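Local coordinates for nucleoside phosphorylase, putative (PDB 3BJE), which acts as a homodimeric uridine phosphorylase, using phosphate to split uridine into uracil and ribose 1-phosphate, at residues A43-V49 with P87-T93; F62-R68 with A79-G85. All coordinates share one frame; numbering follows the deposited sequence.

Overall arrangement
Contact 1 is core and contact 2 lies further out: their centres are about 11 Å and 22 Å from the centre of the chain. They share a hairpin: strand 76-83, against which the loop 62-68 packs in contact 2, pairs antiparallel with strand 86-92 of contact 1, and along the chain contact 2 is nested within the loop that contact 1 closes. A probable hydrogen bond of 2.7 Å between Thr-89 OG1 and Thr-80 OG1 links them. Their chemistry differs with position. Buried, parallel strands 45-49 and 86-92 combine a backbone ladder with aliphatic packing, whereas the irregular 62-68 is held largely through Asp-63 and Ser-66, whose polar side chains bond to backbone and hydroxyl groups.

Contact 1 of 2, residues A43-V49 with P87-T93; sequences ADRIIFV and PVTVIST
One face of the Phe-48 ring is covered by Thr-93, whose CG2 lies 4.0 Å from the ring centroid and 20° off its normal, a CH-pi contact displaced toward the rim. The two side chains meet at about a right angle. A chi1 of 63° sets Thr-93 CG2 anti to the carbonyl carbon, beside the backbone N, and turns this methyl over the ring. The other flat group, the Arg-45 guanidinium, has a water in plane at its edge in one of two modelled conformers, so the bridge this water makes from Arg-45 NH2 to Pro-87 O is doubtful.

Between these ends the backbones form a parallel ladder. Thr-89 N binds Arg-45 O, Thr-89 O receives Ile-47 N, and the pattern repeats through Ile-91 to Thr-93 N, which reaches Val-49 O at 2.9 Å. Before the ladder, Ala-43 N donates to Thr-89 OG1 at 2.9 Å and 167°, a hydroxyl also held by Thr-80.

Ile-46 CG2 meets Ile-91 CD1 at 3.9 Å on the face shared with Phe-48, whose ring packs on Val-103, Leu-104 and Ile-107 of helix 97-112. On the reverse face Val-49 CG2 approaches Val-90 CG2 at 4.3 Å, and both side chains touch Ile-58 of helix 54-59. Thr-93 O accepts from the side chain of the calcium ligand Asn-99, and the Val-49 side chain lies about 5 Å from bound ribose 1-phosphate. Parallel strands covered by helices on both faces, ending beside the phosphosugar pocket, are characteristic of the alpha/beta nucleoside phosphorylase fold.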
loop_
_atom_site.group_PDB
_atom_site.type_symbol
_atom_site.label_atom_id
_atom_site.label_comp_id
_atom_site.label_asym_id
_atom_site.label_seq_id
_atom_site.Cartn_x
_atom_site.Cartn_y
_atom_site.Cartn_z
ATOM N N ALA A 43 3.945 20.669 10.891
ATOM C CA ALA A 43 5.295 21.044 11.331
ATOM C C ALA A 43 6.350 20.629 10.297
ATOM O O ALA A 43 6.105 19.770 9.456
ATOM C CB ALA A 43 5.610 20.401 12.685
ATOM N N ASP A 44 7.525 21.242 10.376
ATOM C CA ASP A 44 8.677 20.845 9.547
ATOM C C ASP A 44 9.261 19.500 9.971
ATOM O O ASP A 44 9.946 18.842 9.184
ATOM C CB ASP A 44 9.799 21.883 9.634
ATOM C CG ASP A 44 9.444 23.203 8.987
ATOM O OD1 ASP A 44 8.465 23.277 8.230
ATOM O OD2 ASP A 44 10.170 24.186 9.241
ATOM N N ARG A 45 8.993 19.123 11.217
ATOM C CA ARG A 45 9.499 17.888 11.789
ATOM C C ARG A 45 8.342 16.907 11.955
ATOM O O ARG A 45 7.371 17.202 12.647
ATOM C CB ARG A 45 10.173 18.156 13.137
ATOM C CG ARG A 45 11.518 18.850 13.031
ATOM C CD ARG A 45 12.148 19.030 14.404
ATOM N NE ARG A 45 13.483 19.630 14.337
ATOM C CZ ARG A 45 13.720 20.925 14.137
ATOM N NH1 ARG A 45 14.972 21.359 14.097
ATOM N NH2 ARG A 45 12.723 21.789 13.970
ATOM N N ILE A 46 8.473 15.742 11.328
ATOM C CA ILE A 46 7.394 14.769 11.204
ATOM C C ILE A 46 7.831 13.362 11.562
ATOM O O ILE A 46 8.889 12.912 11.150
ATOM C CB ILE A 46 6.870 14.744 9.731
ATOM C CG1 ILE A 46 6.376 16.139 9.325
ATOM C CG2 ILE A 46 5.759 13.696 9.539
ATOM C CD1 ILE A 46 6.079 16.334 7.818
ATOM N N ILE A 47 7.008 12.683 12.360
ATOM C CA ILE A 47 7.150 11.254 12.570
ATOM C C ILE A 47 6.076 10.529 11.778
ATOM O O ILE A 47 4.914 10.875 11.897
ATOM C CB ILE A 47 6.996 10.868 14.035
ATOM C CG1 ILE A 47 8.070 11.539 14.868
ATOM C CG2 ILE A 47 7.113 9.350 14.182
ATOM C CD1 ILE A 47 7.928 11.299 16.352
ATOM N N PHE A 48 6.486 9.547 10.969
ATOM C CA PHE A 48 5.566 8.651 10.267
ATOM C C PHE A 48 5.405 7.380 11.087
ATOM O O PHE A 48 6.384 6.798 11.577
ATOM C CB PHE A 48 6.122 8.226 8.913
ATOM C CG PHE A 48 5.985 9.223 7.801
ATOM C CD1 PHE A 48 5.120 10.301 7.836
ATOM C CD2 PHE A 48 6.699 8.990 6.645
ATOM C CE1 PHE A 48 5.028 11.151 6.742
ATOM C CE2 PHE A 48 6.603 9.829 5.563
ATOM C CZ PHE A 48 5.770 10.908 5.613
ATOM N N VAL A 49 4.173 6.927 11.220
ATOM C CA VAL A 49 3.892 5.604 11.764
ATOM C C VAL A 49 2.977 4.896 10.795
ATOM O O VAL A 49 2.222 5.522 10.104
ATOM C CB VAL A 49 3.216 5.687 13.149
ATOM C CG1 VAL A 49 4.187 6.317 14.153
ATOM C CG2 VAL A 49 1.894 6.466 13.088
ATOM N N PRO A 87 8.029 22.352 17.444
ATOM C CA PRO A 87 6.884 21.772 16.742
ATOM C C PRO A 87 7.178 20.421 16.129
ATOM O O PRO A 87 8.221 20.226 15.485
ATOM C CB PRO A 87 6.599 22.789 15.641
ATOM C CG PRO A 87 7.104 24.077 16.206
ATOM C CD PRO A 87 8.371 23.673 16.893
ATOM N N VAL A 88 6.242 19.505 16.337
ATOM C CA VAL A 88 6.312 18.175 15.731
ATOM C C VAL A 88 4.911 17.751 15.300
ATOM O O VAL A 88 3.913 18.104 15.942
ATOM C CB VAL A 88 6.912 17.128 16.697
ATOM C CG1 VAL A 88 6.921 15.723 16.043
ATOM C CG2 VAL A 88 8.321 17.525 17.120
ATOM N N THR A 89 4.851 17.026 14.188
ATOM C CA THR A 89 3.603 16.420 13.701
ATOM C C THR A 89 3.814 14.902 13.600
ATOM O O THR A 89 4.838 14.458 13.089
ATOM C CB THR A 89 3.208 16.949 12.296
ATOM O OG1 THR A 89 2.995 18.358 12.364
ATOM C CG2 THR A 89 1.927 16.275 11.764
ATOM N N VAL A 90 2.862 14.129 14.124
ATOM C CA VAL A 90 2.866 12.664 13.915
ATOM C C VAL A 90 1.761 12.378 12.899
ATOM O O VAL A 90 0.665 12.937 13.015
ATOM C CB VAL A 90 2.687 11.841 15.225
ATOM C CG1 VAL A 90 1.441 12.248 16.006
ATOM C CG2 VAL A 90 2.691 10.323 14.920
ATOM N N ILE A 91 2.092 11.564 11.891
ATOM C CA ILE A 91 1.186 11.176 10.820
ATOM C C ILE A 91 1.197 9.658 10.669
ATOM O O ILE A 91 2.286 9.055 10.576
ATOM C CB ILE A 91 1.609 11.772 9.451
ATOM C CG1 ILE A 91 1.566 13.298 9.504
ATOM C CG2 ILE A 91 0.723 11.239 8.327
ATOM C CD1 ILE A 91 2.119 13.985 8.257
ATOM N N SER A 92 0.015 9.046 10.649
ATOM C CA SER A 92 -0.085 7.667 10.227
ATOM C C SER A 92 -0.264 7.597 8.716
ATOM O O SER A 92 -1.069 8.325 8.151
ATOM C CB SER A 92 -1.228 6.913 10.920
ATOM O OG SER A 92 -2.512 7.456 10.644
ATOM N N THR A 93 0.492 6.695 8.103
ATOM C CA THR A 93 0.485 6.553 6.666
ATOM C C THR A 93 -0.308 5.356 6.184
ATOM O O THR A 93 -0.623 5.268 5.004
ATOM C CB THR A 93 1.921 6.401 6.161
ATOM O OG1 THR A 93 2.490 5.199 6.684
ATOM C CG2 THR A 93 2.797 7.589 6.591
HETATM O O HOH W 1 9.567 21.633 13.685
#

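Contact 2 of 2, residues F62-R68 with A79-G85; sequences FDKDSIR and ATGTYKG
Asp-63 and Thr-82 extend at about a right angle to each other, and Thr-82 OG1 donates to Asp-63 OD2 at 2.7 Å, arriving on the anti side and 25° out of the carboxylate plane. The syn lone pairs serve the backbone: Lys-84 N binds Asp-63 OD1 at 2.9 Å and Gly-85 N binds Asp-63 OD2 at 2.8 Å. Three donors thus fix the rotation of the carboxylate, while Asp-63 N donates in turn to Thr-82 O.

Because strands 76-83 and 86-92 are consecutive and antiparallel, Lys-84 and Gly-85 form the turn of a beta hairpin, and the aspartate grips both of their amides. On its own side, Asp-63 opens a type II beta turn that closes at Ser-66. With Ser-66 OG between its backbone N and carbonyl carbon (chi1 68°), the hydroxyl donates to Asp-63 O at 2.6 Å and accepts from Thr-82 N at 3.1 Å, tying the turn to the strand.

The Phe-62 ring presents its edge to Ala-79 O, which lies near the ring plane, 3.7 Å from Phe-62 CE2; Leu-343 of helix 329-348 also touches this side chain. Further along, Arg-68 N binds Thr-80 O, and the extended Arg-68 chain crosses Thr-80 obliquely, its NE 3.8 Å from Thr-80 CG2. A water at the guanidinium edge accepts from Arg-68 NE and donates to Gly-81 O, while Arg-68 NH1 bonds to Asp-40 O.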
loop_
_atom_site.group_PDB
_atom_site.type_symbol
_atom_site.label_atom_id
_atom_site.label_comp_id
_atom_site.label_asym_id
_atom_site.label_seq_id
_atom_site.Cartn_x
_atom_site.Cartn_y
_atom_site.Cartn_z
ATOM N N PHE A 62 3.758 14.524 23.515
ATOM C CA PHE A 62 3.912 15.938 23.222
ATOM C C PHE A 62 3.730 16.743 24.500
ATOM O O PHE A 62 3.085 16.297 25.451
ATOM C CB PHE A 62 2.895 16.417 22.177
ATOM C CG PHE A 62 3.075 15.818 20.784
ATOM C CD1 PHE A 62 4.182 15.047 20.450
ATOM C CD2 PHE A 62 2.130 16.083 19.795
ATOM C CE1 PHE A 62 4.318 14.518 19.172
ATOM C CE2 PHE A 62 2.274 15.568 18.521
ATOM C CZ PHE A 62 3.368 14.795 18.207
ATOM N N ASP A 63 4.307 17.934 24.508
ATOM C CA ASP A 63 4.187 18.858 25.627
ATOM C C ASP A 63 2.717 19.062 26.005
ATOM O O ASP A 63 1.851 19.092 25.135
ATOM C CB ASP A 63 4.812 20.204 25.259
ATOM C CG ASP A 63 6.289 20.103 24.917
ATOM O OD1 ASP A 63 6.964 19.201 25.453
ATOM O OD2 ASP A 63 6.766 20.956 24.136
ATOM N N LYS A 64 2.446 19.189 27.301
ATOM C CA LYS A 64 1.076 19.278 27.809
ATOM C C LYS A 64 0.307 20.407 27.119
ATOM O O LYS A 64 0.802 21.531 27.005
ATOM C CB LYS A 64 1.088 19.433 29.336
ATOM C CG LYS A 64 -0.279 19.709 29.979
ATOM C CD LYS A 64 -0.187 19.658 31.524
ATOM C CE LYS A 64 -1.300 20.449 32.231
ATOM N NZ LYS A 64 -1.058 21.933 32.359
ATOM N N ASP A 65 -0.894 20.074 26.640
ATOM C CA ASP A 65 -1.810 21.020 25.982
ATOM C C ASP A 65 -1.241 21.680 24.726
ATOM O O ASP A 65 -1.715 22.736 24.305
ATOM C CB ASP A 65 -2.298 22.075 26.982
ATOM C CG ASP A 65 -3.064 21.457 28.144
ATOM O OD1 ASP A 65 -3.763 20.444 27.909
ATOM O OD2 ASP A 65 -2.954 21.972 29.275
ATOM N N SER A 66 -0.248 21.052 24.111
ATOM C CA SER A 66 0.396 21.638 22.936
ATOM C C SER A 66 -0.251 21.215 21.617
ATOM O O SER A 66 0.067 21.791 20.585
ATOM C CB SER A 66 1.880 21.266 22.896
ATOM O OG SER A 66 2.072 19.884 22.644
ATOM N N ILE A 67 -1.120 20.204 21.636
ATOM C CA ILE A 67 -1.767 19.757 20.404
ATOM C C ILE A 67 -2.699 20.847 19.909
ATOM O O ILE A 67 -3.634 21.232 20.606
ATOM C CB ILE A 67 -2.506 18.426 20.575
ATOM C CG1 ILE A 67 -1.497 17.333 20.926
ATOM C CG2 ILE A 67 -3.260 18.059 19.286
ATOM C CD1 ILE A 67 -2.127 16.023 21.316
ATOM N N ARG A 68 -2.390 21.371 18.726
ATOM C CA ARG A 68 -3.088 22.545 18.178
ATOM C C ARG A 68 -3.878 22.247 16.907
ATOM O O ARG A 68 -4.675 23.074 16.475
ATOM C CB ARG A 68 -2.090 23.679 17.902
ATOM C CG ARG A 68 -1.086 23.385 16.786
ATOM C CD ARG A 68 -0.094 24.515 16.622
ATOM N NE ARG A 68 0.854 24.296 15.528
ATOM C CZ ARG A 68 0.596 24.548 14.249
ATOM N NH1 ARG A 68 -0.585 25.031 13.891
ATOM N NH2 ARG A 68 1.532 24.323 13.330
ATOM N N ALA A 79 -1.549 14.624 14.138
ATOM C CA ALA A 79 -1.661 15.525 15.289
ATOM C C ALA A 79 -0.390 16.337 15.336
ATOM O O ALA A 79 0.700 15.795 15.149
ATOM C CB ALA A 79 -1.833 14.733 16.586
ATOM N N THR A 80 -0.531 17.621 15.624
ATOM C CA THR A 80 0.597 18.545 15.670
ATOM C C THR A 80 0.618 19.228 17.021
ATOM O O THR A 80 -0.367 19.839 17.411
ATOM C CB THR A 80 0.462 19.603 14.553
ATOM O OG1 THR A 80 0.526 18.930 13.286
ATOM C CG2 THR A 80 1.568 20.659 14.668
ATOM N N GLY A 81 1.736 19.094 17.732
ATOM C CA GLY A 81 1.951 19.787 19.001
ATOM C C GLY A 81 3.401 20.215 19.057
ATOM O O GLY A 81 3.975 20.581 18.035
ATOM N N THR A 82 3.979 20.167 20.250
ATOM C CA THR A 82 5.397 20.465 20.440
ATOM C C THR A 82 6.000 19.410 21.335
ATOM O O THR A 82 5.291 18.750 22.096
ATOM C CB THR A 82 5.628 21.871 21.069
ATOM O OG1 THR A 82 5.003 21.935 22.361
ATOM C CG2 THR A 82 5.076 22.999 20.195
ATOM N N TYR A 83 7.317 19.255 21.214
ATOM C CA TYR A 83 8.101 18.386 22.085
ATOM C C TYR A 83 9.301 19.185 22.535
ATOM O O TYR A 83 10.093 19.621 21.699
ATOM C CB TYR A 83 8.570 17.118 21.361
ATOM C CG TYR A 83 9.358 16.187 22.271
ATOM C CD1 TYR A 83 8.713 15.403 23.224
ATOM C CD2 TYR A 83 10.742 16.113 22.194
ATOM C CE1 TYR A 83 9.426 14.567 24.070
ATOM C CE2 TYR A 83 11.474 15.268 23.053
ATOM C CZ TYR A 83 10.803 14.502 23.976
ATOM O OH TYR A 83 11.511 13.668 24.819
ATOM N N LYS A 84 9.405 19.406 23.846
ATOM C CA LYS A 84 10.442 20.265 24.418
ATOM C C LYS A 84 10.443 21.625 23.732
ATOM O O LYS A 84 11.484 22.264 23.564
ATOM C CB LYS A 84 11.807 19.562 24.392
ATOM C CG LYS A 84 11.829 18.346 25.306
ATOM C CD LYS A 84 13.212 17.768 25.499
ATOM C CE LYS A 84 13.212 16.781 26.678
ATOM N NZ LYS A 84 14.500 16.009 26.840
ATOM N N GLY A 85 9.247 22.066 23.370
ATOM C CA GLY A 85 9.042 23.342 22.725
ATOM C C GLY A 85 9.174 23.394 21.221
ATOM O O GLY A 85 8.825 24.393 20.624
HETATM O O HOH W 2 3.014 23.014 16.821
#